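Local coordinates for sugar isomerase (Sinorhizobium meliloti, PDB 3QC0), which binds a zinc ion in a xylose isomerase-like TIM barrel and probably interconverts sugars as an isomerase, at residues 102-107 with 153-158. Numbering follows the deposited sequence.
Sequences LVAGGL and ACVNTL
The methyl of Ala104 points at segment 153-158 and meets Val155 there, its CB lying 3.6 Å from Val155 CG2. Val155 uses one branch for this: CG2 stands anti to the carbonyl carbon, beside its own backbone N, while CG1 is anti to that N (chi1 175°). Ala153 approaches the other segment with its single methyl, CB resting 3.6 Å from the backbone N of Ala104. The same Ala153 CB lies 4.0 Å from Val103 CG1. Beyond these methyl contacts the backbones form a single bridge, Gly105 with Ala153, in which Cys154 N donates to Gly105 O at 2.9 Å. That bond is bent, 140° at the hydrogen, and the donor sits above the carbonyl plane; the same oxygen also receives a CA-H...O contact from Ala153. The arrangement belongs to the TIM barrel: the loop leaving the C-terminal end of strand 100-103 packs against the loop that follows the next strand, 139-141, and leads into helix 158-168. Val103 lies beside the zinc site, its side chain about 4 Å from that of the zinc ligand Glu142, whereas Ala104 and Cys154 both touch Val121 of helix 114-135. Within 153-158, Asn156 ND2 reaches back to Ala153 O (2.9 Å) and also bonds Leu144 O, while its OD1 accepts from Arg118, so both ends of the buried carboxamide are held and its rotation is fixed.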
ATOM      1  N   LEU A 102      -9.473  15.234   5.258  1.00 12.56           N
ATOM      2  CA  LEU A 102      -9.626  15.206   3.826  1.00 11.93           C
ATOM      3  C   LEU A 102      -9.113  13.870   3.278  1.00 11.88           C
ATOM      4  O   LEU A 102      -7.923  13.538   3.430  1.00 13.17           O
ATOM      5  CB  LEU A 102      -8.886  16.344   3.105  1.00 12.44           C
ATOM      6  CG  LEU A 102      -9.238  17.781   3.545  1.00 11.42           C
ATOM      7  CD1 LEU A 102      -8.348  18.749   2.724  1.00 15.04           C
ATOM      8  CD2 LEU A 102     -10.723  18.073   3.359  1.00 13.43           C
ATOM      9  N   VAL A 103     -10.018  13.133   2.661  1.00 11.77           N
ATOM     10  CA  VAL A 103      -9.734  11.887   1.945  1.00 12.43           C
ATOM     11  C   VAL A 103      -9.742  12.245   0.473  1.00 12.47           C
ATOM     12  O   VAL A 103     -10.769  12.635  -0.062  1.00 12.62           O
ATOM     13  CB  VAL A 103     -10.781  10.827   2.291  1.00 12.71           C
ATOM     14  CG1 VAL A 103     -10.572   9.569   1.438  1.00 14.10           C
ATOM     15  CG2 VAL A 103     -10.707  10.433   3.762  1.00 14.60           C
ATOM     16  N   ALA A 104      -8.566  12.201  -0.177  1.00 12.95           N
ATOM     17  CA  ALA A 104      -8.289  12.998  -1.386  1.00 12.63           C
ATOM     18  C   ALA A 104      -9.181  12.729  -2.589  1.00 12.09           C
ATOM     19  O   ALA A 104      -9.360  13.606  -3.429  1.00 11.76           O
ATOM     20  CB  ALA A 104      -6.803  12.838  -1.833  1.00 12.65           C
ATOM     21  N   GLY A 105      -9.655  11.492  -2.721  1.00 12.65           N
ATOM     22  CA  GLY A 105     -10.295  11.021  -3.939  1.00 12.77           C
ATOM     23  C   GLY A 105      -9.310  10.267  -4.791  1.00 12.79           C
ATOM     24  O   GLY A 105      -8.123  10.568  -4.796  1.00 13.36           O
ATOM     25  N   GLY A 106      -9.824   9.287  -5.515  1.00 13.96           N
ATOM     26  CA  GLY A 106      -9.035   8.506  -6.469  1.00 14.37           C
ATOM     27  C   GLY A 106      -9.000   9.131  -7.864  1.00 14.95           C
ATOM     28  O   GLY A 106      -9.293  10.322  -8.071  1.00 16.30           O
ATOM     29  N   LEU A 107      -8.640   8.314  -8.835  1.00 14.97           N
ATOM     30  CA  LEU A 107      -8.610   8.731 -10.221  1.00 15.26           C
ATOM     31  C   LEU A 107     -10.010   9.152 -10.676  1.00 17.17           C
ATOM     32  O   LEU A 107     -10.996   8.497 -10.310  1.00 18.06           O
ATOM     33  CB  LEU A 107      -8.111   7.569 -11.102  1.00 15.13           C
ATOM     34  CG  LEU A 107      -6.624   7.287 -10.961  1.00 16.63           C
ATOM     35  CD1 LEU A 107      -6.373   5.809 -11.387  1.00 17.54           C
ATOM     36  CD2 LEU A 107      -5.782   8.233 -11.811  1.00 18.42           C
ATOM     37  N   ALA A 153      -8.305   7.551  -2.529  1.00 13.16           N
ATOM     38  CA  ALA A 153      -7.405   8.669  -2.192  1.00 12.19           C
ATOM     39  C   ALA A 153      -6.077   8.469  -2.811  1.00 12.79           C
ATOM     40  O   ALA A 153      -5.412   7.496  -2.469  1.00 12.05           O
ATOM     41  CB  ALA A 153      -7.223   8.847  -0.649  1.00 14.94           C
ATOM     42  N   CYS A 154      -5.692   9.415  -3.662  1.00 12.21           N
ATOM     43  CA  CYS A 154      -4.396   9.361  -4.322  1.00 11.97           C
ATOM     44  C   CYS A 154      -3.323  10.210  -3.615  1.00 12.36           C
ATOM     45  O   CYS A 154      -2.278  10.441  -4.181  1.00 13.05           O
ATOM     46  CB  CYS A 154      -4.554   9.757  -5.785  1.00 13.27           C
ATOM     47  SG  CYS A 154      -5.066  11.507  -6.029  1.00 15.00           S
ATOM     48  N   VAL A 155      -3.543  10.534  -2.352  1.00 12.51           N
ATOM     49  CA  VAL A 155      -2.472  11.048  -1.462  1.00 11.73           C
ATOM     50  C   VAL A 155      -2.176   9.849  -0.563  1.00 11.65           C
ATOM     51  O   VAL A 155      -3.026   9.418   0.211  1.00 11.70           O
ATOM     52  CB  VAL A 155      -2.855  12.261  -0.639  1.00 11.27           C
ATOM     53  CG1 VAL A 155      -1.688  12.630   0.346  1.00 12.24           C
ATOM     54  CG2 VAL A 155      -3.217  13.445  -1.569  1.00 13.59           C
ATOM     55  N   ASN A 156      -0.997   9.245  -0.796  1.00 11.93           N
ATOM     56  CA  ASN A 156      -0.676   7.932  -0.263  1.00 11.25           C
ATOM     57  C   ASN A 156       0.554   7.794   0.603  1.00 11.65           C
ATOM     58  O   ASN A 156       0.850   6.680   1.051  1.00 11.94           O
ATOM     59  CB  ASN A 156      -0.577   6.954  -1.430  1.00 11.45           C
ATOM     60  CG  ASN A 156      -1.868   6.892  -2.200  1.00 11.06           C
ATOM     61  OD1 ASN A 156      -1.949   7.362  -3.337  1.00 11.91           O
ATOM     62  ND2 ASN A 156      -2.928   6.381  -1.541  1.00 11.38           N
ATOM     63  N   THR A 157       1.303   8.883   0.823  1.00 11.23           N
ATOM     64  CA  THR A 157       2.426   8.853   1.765  1.00 11.78           C
ATOM     65  C   THR A 157       2.397  10.132   2.600  1.00 12.06           C
ATOM     66  O   THR A 157       1.928  11.194   2.140  1.00 12.41           O
ATOM     67  CB  THR A 157       3.797   8.711   1.084  1.00 12.13           C
ATOM     68  OG1 THR A 157       4.147   9.948   0.444  1.00 12.47           O
ATOM     69  CG2 THR A 157       3.820   7.448   0.134  1.00 13.56           C
ATOM     70  N   LEU A 158       2.882  10.028   3.825  1.00 11.14           N
ATOM     71  CA  LEU A 158       2.991  11.216   4.655  1.00 12.51           C
ATOM     72  C   LEU A 158       3.918  12.248   4.003  1.00 13.14           C
ATOM     73  O   LEU A 158       3.633  13.448   4.073  1.00 13.80           O
ATOM     74  CB  LEU A 158       3.455  10.830   6.047  1.00 13.33           C
ATOM     75  CG  LEU A 158       3.601  11.943   7.071  1.00 14.14           C
ATOM     76  CD1 LEU A 158       2.295  12.729   7.262  1.00 13.97           C
ATOM     77  CD2 LEU A 158       4.068  11.296   8.411  1.00 14.83           C
TER